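Local coordinates for protein 2-phospho-L-lactate guanylyltransferase (Methanosarcina mazei, PDB 2I5E) that probably catalyses the transfer of GMP from GTP to (2S)-2-phospholactate, an activation step in the biosynthesis of the hydride carrier coenzyme F420, at residues R18-P21 / E27-E30; E33-Q38 / D97-S102. One frame throughout, in Å; residues are numbered along the deposited sequence.

Contact 1: residues R18-P21 / E27-E30; sequences RLSP and EREE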
ATOM      1  N   ARG A  18      11.344 -15.195   6.244  1.00 42.41           N
ATOM      2  CA  ARG A  18      11.060 -15.138   4.807  1.00 42.97           C
ATOM      3  C   ARG A  18      12.008 -14.214   4.020  1.00 42.21           C
ATOM      4  O   ARG A  18      11.896 -14.113   2.812  1.00 41.93           O
ATOM      5  CB  ARG A  18       9.592 -14.889   4.396  1.00 44.19           C
ATOM      6  CG  ARG A  18       8.530 -15.424   5.308  1.00 46.38           C
ATOM      7  CD  ARG A  18       7.187 -15.071   4.742  1.00 51.48           C
ATOM      8  NE  ARG A  18       6.889 -15.842   3.538  1.00 61.69           N
ATOM      9  CZ  ARG A  18       6.212 -17.019   3.524  1.00 65.30           C
ATOM     10  NH1 ARG A  18       5.759 -17.569   4.656  1.00 66.52           N
ATOM     11  NH2 ARG A  18       5.983 -17.672   2.384  1.00 62.27           N
ATOM     12  N   LEU A  19      12.979 -13.617   4.687  1.00 41.28           N
ATOM     13  CA  LEU A  19      14.013 -12.836   4.047  1.00 42.20           C
ATOM     14  C   LEU A  19      15.215 -13.654   3.645  1.00 43.95           C
ATOM     15  O   LEU A  19      16.037 -13.198   2.907  1.00 43.49           O
ATOM     16  CB  LEU A  19      14.488 -11.761   4.997  1.00 43.79           C
ATOM     17  CG  LEU A  19      14.044 -10.364   4.661  1.00 44.13           C
ATOM     18  CD1 LEU A  19      12.934 -10.384   3.730  1.00 45.32           C
ATOM     19  CD2 LEU A  19      13.709  -9.537   5.807  1.00 39.39           C
ATOM     20  N   SER A  20      15.315 -14.843   4.197  1.00 42.85           N
ATOM     21  CA  SER A  20      16.209 -15.926   3.774  1.00 44.10           C
ATOM     22  C   SER A  20      15.588 -16.664   2.578  1.00 43.87           C
ATOM     23  O   SER A  20      14.416 -17.061   2.620  1.00 43.82           O
ATOM     24  CB  SER A  20      16.480 -16.893   4.911  1.00 43.35           C
ATOM     25  OG  SER A  20      16.972 -18.143   4.410  1.00 47.36           O
ATOM     26  N   PRO A  21      16.357 -16.854   1.505  1.00 43.75           N
ATOM     27  CA  PRO A  21      17.763 -16.651   1.377  1.00 44.46           C
ATOM     28  C   PRO A  21      18.268 -15.349   0.712  1.00 43.31           C
ATOM     29  O   PRO A  21      19.465 -15.312   0.442  1.00 44.62           O
ATOM     30  CB  PRO A  21      18.201 -17.878   0.492  1.00 45.01           C
ATOM     31  CG  PRO A  21      16.879 -18.176  -0.350  1.00 46.73           C
ATOM     32  CD  PRO A  21      15.782 -17.333   0.229  1.00 45.11           C
ATOM     33  N   GLU A  27      22.257 -11.090   8.850  1.00 42.32           N
ATOM     34  CA  GLU A  27      21.745  -9.843   8.204  1.00 41.54           C
ATOM     35  C   GLU A  27      20.334  -9.501   8.684  1.00 38.89           C
ATOM     36  O   GLU A  27      20.062  -8.371   9.031  1.00 37.43           O
ATOM     37  CB  GLU A  27      21.805  -9.920   6.687  1.00 40.51           C
ATOM     38  CG  GLU A  27      23.213  -9.834   6.204  1.00 44.88           C
ATOM     39  CD  GLU A  27      23.393 -10.320   4.780  1.00 46.17           C
ATOM     40  OE1 GLU A  27      24.346  -9.793   4.197  1.00 43.10           O
ATOM     41  OE2 GLU A  27      22.629 -11.222   4.266  1.00 45.87           O
ATOM     42  N   ARG A  28      19.466 -10.523   8.687  1.00 37.53           N
ATOM     43  CA  ARG A  28      18.140 -10.412   9.222  1.00 36.93           C
ATOM     44  C   ARG A  28      18.118  -9.771  10.586  1.00 37.06           C
ATOM     45  O   ARG A  28      17.381  -8.864  10.814  1.00 38.80           O
ATOM     46  CB  ARG A  28      17.498 -11.789   9.238  1.00 34.86           C
ATOM     47  CG  ARG A  28      17.101 -12.182   7.830  1.00 40.79           C
ATOM     48  CD  ARG A  28      17.072 -13.755   7.673  1.00 42.58           C
ATOM     49  NE  ARG A  28      16.366 -14.350   8.825  1.00 50.60           N
ATOM     50  CZ  ARG A  28      16.346 -15.647   9.173  1.00 50.82           C
ATOM     51  NH1 ARG A  28      17.033 -16.562   8.466  1.00 48.25           N
ATOM     52  NH2 ARG A  28      15.637 -16.017  10.259  1.00 46.38           N
ATOM     53  N   GLU A  29      18.937 -10.246  11.524  1.00 38.31           N
ATOM     54  CA  GLU A  29      18.848  -9.768  12.874  1.00 38.36           C
ATOM     55  C   GLU A  29      19.316  -8.327  12.887  1.00 38.17           C
ATOM     56  O   GLU A  29      18.739  -7.490  13.565  1.00 37.95           O
ATOM     57  CB  GLU A  29      19.739 -10.615  13.805  1.00 39.24           C
ATOM     58  CG  GLU A  29      19.329 -12.045  13.891  1.00 42.42           C
ATOM     59  CD  GLU A  29      19.821 -12.685  15.153  1.00 42.70           C
ATOM     60  OE1 GLU A  29      19.280 -13.741  15.434  1.00 39.14           O
ATOM     61  OE2 GLU A  29      20.703 -12.124  15.867  1.00 43.40           O
ATOM     62  N   GLU A  30      20.371  -8.008  12.156  1.00 39.50           N
ATOM     63  CA  GLU A  30      20.803  -6.569  12.116  1.00 40.67           C
ATOM     64  C   GLU A  30      19.763  -5.596  11.507  1.00 37.85           C
ATOM     65  O   GLU A  30      19.512  -4.545  12.047  1.00 38.54           O
ATOM     66  CB  GLU A  30      22.132  -6.426  11.385  1.00 41.34           C
ATOM     67  CG  GLU A  30      23.208  -5.968  12.341  1.00 50.65           C
ATOM     68  CD  GLU A  30      23.457  -4.476  12.340  1.00 58.02           C
ATOM     69  OE1 GLU A  30      22.639  -3.692  12.932  1.00 54.92           O
ATOM     70  OE2 GLU A  30      24.548  -4.124  11.760  1.00 63.57           O
TER
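Arg28 reaches from helix 25-45 to Leu19 and Ser20 and makes every touch between 18-21 and 27-30. Its CG lies 3.9 Å from Leu19 CB, a contact of methylene on methylene at the root of the leucine side chain. One carbon further out, Arg28 CD passes 4.0 Å from the backbone N of Ser20. The guanidinium then comes up obliquely to the serine, with Arg28 NH1 3.6 Å from Ser20 CB. Ser20 OG stands anti to its own backbone N (chi1 161°), and it is the methylene of this side chain, not the hydroxyl, that meets the arginine. No hydrogen bond crosses between the two segments; the contact is van der Waals, 127 Å² in all. The loop concerned follows strand 5-9, the first in the chain and a central one in the sheet, and returns to the helix that comes next; in the GT-A fold of this nucleotidyltransferase family the loop after the first strand commonly lines the nucleotide pocket. The Arg28 chain bends at chi3 (46°), which turns its head along the loop, where NH2 makes a weak hydrogen bond to Gly14 O and the side chain also touches Ser17 and Leu23. On the same helix, Glu29 OE2 is hydrogen-bonded to Tyr59 OH, while Glu27 accepts from Ser24 N and forms a salt bridge with Lys196.

Contact 2: residues E33-Q38 / D97-S102; sequences ELMLNQ and DLPLLS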
ATOM      1  N   GLU A  33      16.799  -4.929  13.884  1.00 34.92           N
ATOM      2  CA  GLU A  33      17.243  -3.984  14.931  1.00 34.35           C
ATOM      3  C   GLU A  33      17.229  -2.568  14.401  1.00 32.59           C
ATOM      4  O   GLU A  33      16.741  -1.645  15.050  1.00 32.04           O
ATOM      5  CB  GLU A  33      18.664  -4.311  15.382  1.00 34.07           C
ATOM      6  CG  GLU A  33      19.149  -3.306  16.467  1.00 35.98           C
ATOM      7  CD  GLU A  33      20.448  -3.797  17.162  1.00 39.19           C
ATOM      8  OE1 GLU A  33      20.475  -4.955  17.615  1.00 38.60           O
ATOM      9  OE2 GLU A  33      21.429  -2.997  17.250  1.00 42.39           O
ATOM     10  N   LEU A  34      17.763  -2.373  13.197  1.00 33.74           N
ATOM     11  CA  LEU A  34      17.680  -0.980  12.585  1.00 34.43           C
ATOM     12  C   LEU A  34      16.216  -0.533  12.404  1.00 33.03           C
ATOM     13  O   LEU A  34      15.884   0.620  12.658  1.00 32.23           O
ATOM     14  CB  LEU A  34      18.461  -0.871  11.253  1.00 31.37           C
ATOM     15  CG  LEU A  34      19.917  -1.252  11.309  1.00 36.69           C
ATOM     16  CD1 LEU A  34      20.536  -1.230   9.937  1.00 38.55           C
ATOM     17  CD2 LEU A  34      20.675  -0.340  12.284  1.00 38.04           C
HETATM   18  N   MSE A  35      15.350  -1.445  11.961  1.00 32.08           N
HETATM   19  CA  MSE A  35      13.924  -1.100  11.779  1.00 33.21           C
HETATM   20  C   MSE A  35      13.284  -0.763  13.083  1.00 33.79           C
HETATM   21  O   MSE A  35      12.575   0.224  13.145  1.00 37.07           O
HETATM   22  CB  MSE A  35      13.159  -2.188  11.059  1.00 32.83           C
HETATM   23  CG  MSE A  35      13.486  -2.188   9.569  1.00 30.08           C
HETATM   24 SE   MSE A  35      12.253  -3.280   8.579  1.00 40.84          SE
HETATM   25  CE  MSE A  35      12.621  -5.127   9.224  1.00 34.91           C
ATOM     26  N   LEU A  36      13.568  -1.532  14.148  1.00 32.40           N
ATOM     27  CA  LEU A  36      13.025  -1.228  15.497  1.00 31.61           C
ATOM     28  C   LEU A  36      13.303   0.191  15.917  1.00 31.33           C
ATOM     29  O   LEU A  36      12.418   0.914  16.450  1.00 30.03           O
ATOM     30  CB  LEU A  36      13.629  -2.177  16.568  1.00 28.78           C
ATOM     31  CG  LEU A  36      13.156  -2.049  18.029  1.00 33.33           C
ATOM     32  CD1 LEU A  36      11.634  -2.401  18.195  1.00 34.02           C
ATOM     33  CD2 LEU A  36      14.074  -2.853  19.076  1.00 30.65           C
ATOM     34  N   ASN A  37      14.590   0.544  15.802  1.00 33.02           N
ATOM     35  CA  ASN A  37      15.075   1.840  16.224  1.00 35.75           C
ATOM     36  C   ASN A  37      14.409   2.996  15.527  1.00 35.31           C
ATOM     37  O   ASN A  37      14.256   4.053  16.122  1.00 37.25           O
ATOM     38  CB  ASN A  37      16.608   1.925  16.071  1.00 35.11           C
ATOM     39  CG  ASN A  37      17.290   1.158  17.134  1.00 37.05           C
ATOM     40  OD1 ASN A  37      16.767   1.038  18.236  1.00 40.20           O
ATOM     41  ND2 ASN A  37      18.419   0.579  16.823  1.00 41.58           N
ATOM     42  N   GLN A  38      14.141   2.835  14.239  1.00 36.34           N
ATOM     43  CA  GLN A  38      13.443   3.835  13.456  1.00 36.57           C
ATOM     44  C   GLN A  38      11.954   3.998  13.893  1.00 36.05           C
ATOM     45  O   GLN A  38      11.431   5.122  13.991  1.00 35.98           O
ATOM     46  CB  GLN A  38      13.510   3.441  11.985  1.00 39.12           C
ATOM     47  CG  GLN A  38      14.925   3.586  11.298  1.00 44.08           C
ATOM     48  CD  GLN A  38      14.766   3.890   9.851  1.00 49.35           C
ATOM     49  OE1 GLN A  38      14.870   3.014   8.979  1.00 52.63           O
ATOM     50  NE2 GLN A  38      14.423   5.138   9.574  1.00 50.01           N
ATOM     51  N   ASP A  97       8.443  -3.439  12.051  1.00 27.54           N
ATOM     52  CA  ASP A  97       8.890  -3.585  10.707  1.00 27.71           C
ATOM     53  C   ASP A  97       8.305  -2.585   9.726  1.00 28.09           C
ATOM     54  O   ASP A  97       8.009  -2.917   8.553  1.00 26.30           O
ATOM     55  CB  ASP A  97       8.688  -5.045  10.223  1.00 30.13           C
ATOM     56  CG  ASP A  97       7.264  -5.495  10.271  1.00 29.00           C
ATOM     57  OD1 ASP A  97       6.423  -4.740  10.769  1.00 25.34           O
ATOM     58  OD2 ASP A  97       6.983  -6.606   9.766  1.00 34.87           O
ATOM     59  N   LEU A  98       8.118  -1.350  10.228  1.00 25.92           N
ATOM     60  CA  LEU A  98       7.459  -0.313   9.500  1.00 28.91           C
ATOM     61  C   LEU A  98       8.455   0.873   9.313  1.00 28.82           C
ATOM     62  O   LEU A  98       8.272   1.887   9.908  1.00 26.08           O
ATOM     63  CB  LEU A  98       6.188   0.118  10.292  1.00 27.29           C
ATOM     64  CG  LEU A  98       5.181  -1.044  10.710  1.00 30.38           C
ATOM     65  CD1 LEU A  98       3.978  -0.503  11.384  1.00 24.27           C
ATOM     66  CD2 LEU A  98       4.687  -1.842   9.549  1.00 23.15           C
ATOM     67  N   PRO A  99       9.484   0.712   8.477  1.00 31.27           N
ATOM     68  CA  PRO A  99      10.449   1.779   8.313  1.00 32.96           C
ATOM     69  C   PRO A  99       9.971   3.035   7.516  1.00 34.75           C
ATOM     70  O   PRO A  99      10.712   4.023   7.447  1.00 36.97           O
ATOM     71  CB  PRO A  99      11.624   1.056   7.655  1.00 31.07           C
ATOM     72  CG  PRO A  99      10.929   0.108   6.730  1.00 29.03           C
ATOM     73  CD  PRO A  99       9.857  -0.456   7.637  1.00 32.01           C
ATOM     74  N   LEU A 100       8.744   3.021   6.988  1.00 34.43           N
ATOM     75  CA  LEU A 100       8.158   4.143   6.210  1.00 32.91           C
ATOM     76  C   LEU A 100       7.172   4.948   7.057  1.00 33.36           C
ATOM     77  O   LEU A 100       6.580   5.914   6.610  1.00 33.90           O
ATOM     78  CB  LEU A 100       7.504   3.600   4.914  1.00 30.62           C
ATOM     79  CG  LEU A 100       8.458   2.834   3.991  1.00 31.53           C
ATOM     80  CD1 LEU A 100       7.790   2.531   2.658  1.00 25.93           C
ATOM     81  CD2 LEU A 100       9.803   3.631   3.764  1.00 30.20           C
ATOM     82  N   LEU A 101       7.016   4.524   8.291  1.00 31.49           N
ATOM     83  CA  LEU A 101       6.086   5.103   9.201  1.00 33.28           C
ATOM     84  C   LEU A 101       6.748   6.304   9.811  1.00 34.58           C
ATOM     85  O   LEU A 101       7.938   6.237  10.210  1.00 35.97           O
ATOM     86  CB  LEU A 101       5.778   4.086  10.286  1.00 30.99           C
ATOM     87  CG  LEU A 101       4.797   4.543  11.313  1.00 33.96           C
ATOM     88  CD1 LEU A 101       3.374   4.490  10.709  1.00 27.27           C
ATOM     89  CD2 LEU A 101       4.985   3.659  12.565  1.00 31.07           C
ATOM     90  N   SER A 102       5.991   7.398   9.835  1.00 36.15           N
ATOM     91  CA  SER A 102       6.478   8.779  10.049  1.00 34.43           C
ATOM     92  C   SER A 102       5.816   9.215  11.336  1.00 34.28           C
ATOM     93  O   SER A 102       4.854   8.603  11.806  1.00 34.93           O
ATOM     94  CB  SER A 102       5.993   9.704   8.958  1.00 34.07           C
ATOM     95  OG  SER A 102       4.551   9.842   9.065  1.00 34.80           O
TER
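Helix residues 33-38 approach the irregular segment 97-102 most closely at Met35 and Pro99, whose CA atoms are 5.7 Å apart, just where the chain enters the type I turn Leu98-Leu101. Met35, a selenomethionine, runs alongside the proline, the two side chains oriented alike. Its SE sits 3.8 Å from Pro99 CD, against the CD-CG side of the pyrrolidine ring. The same Met35 SE is 4.0 Å from Asp97 CA, so it bears on the backbone of the loop as well as on the ring. A bend at chi3 (-66°) brings the terminal methyl beside the aspartate, Met35 CE ending 4.1 Å from Asp97 CB. Asp97 thus touches the helix through its apolar root, while its OD2 forms a salt bridge with Lys16, which lies in the loop after strand 5-9.

One helical turn on, Gln38 runs extended beyond CG across the other side of the proline, Gln38 OE1 standing 4.0 Å from Pro99 CB. This is a plain van der Waals approach; the same oxygen accepts a weak hydrogen bond from Ala189 N. Pro99 therefore packs against two helix side chains. The turn is closed by a weak bond from Leu101 N to Leu98 O (3.3 Å), after which Ser102 caps the next helix through OG to His105 N, and Leu101 O is held by Ser42 OG of helix 25-45.

The segment follows strand 91-94 of the central sheet, and the Asp-Leu-Pro sequence of Asp97-Pro99 is consistent with the loop that in related GT-A-type nucleotidyltransferases lies beside the nucleotide site, as it probably does here.

Overall arrangement
Helix 25-45 serves both contacts: 27-30 near its start in contact 1 and, slightly further along, 33-38 in contact 2. The centres of the contacts are about 15 Å apart, and they share no touch beyond adjoining in sequence. The centre of contact 1 lies about 17 Å from that of the chain, that of contact 2 about 8 Å. The loop after strand 5-9 connects them: Gly14 meets the helix beside contact 1, and Lys16 pairs with Asp97 of contact 2. A bound Tris lies about 6 Å from the Asp97 side chain and a glycol fragment about 3 Å from that of Met35, both probably from crystallisation; a nucleotide site near Asp97 would fit this fold, though neither molecule identifies it.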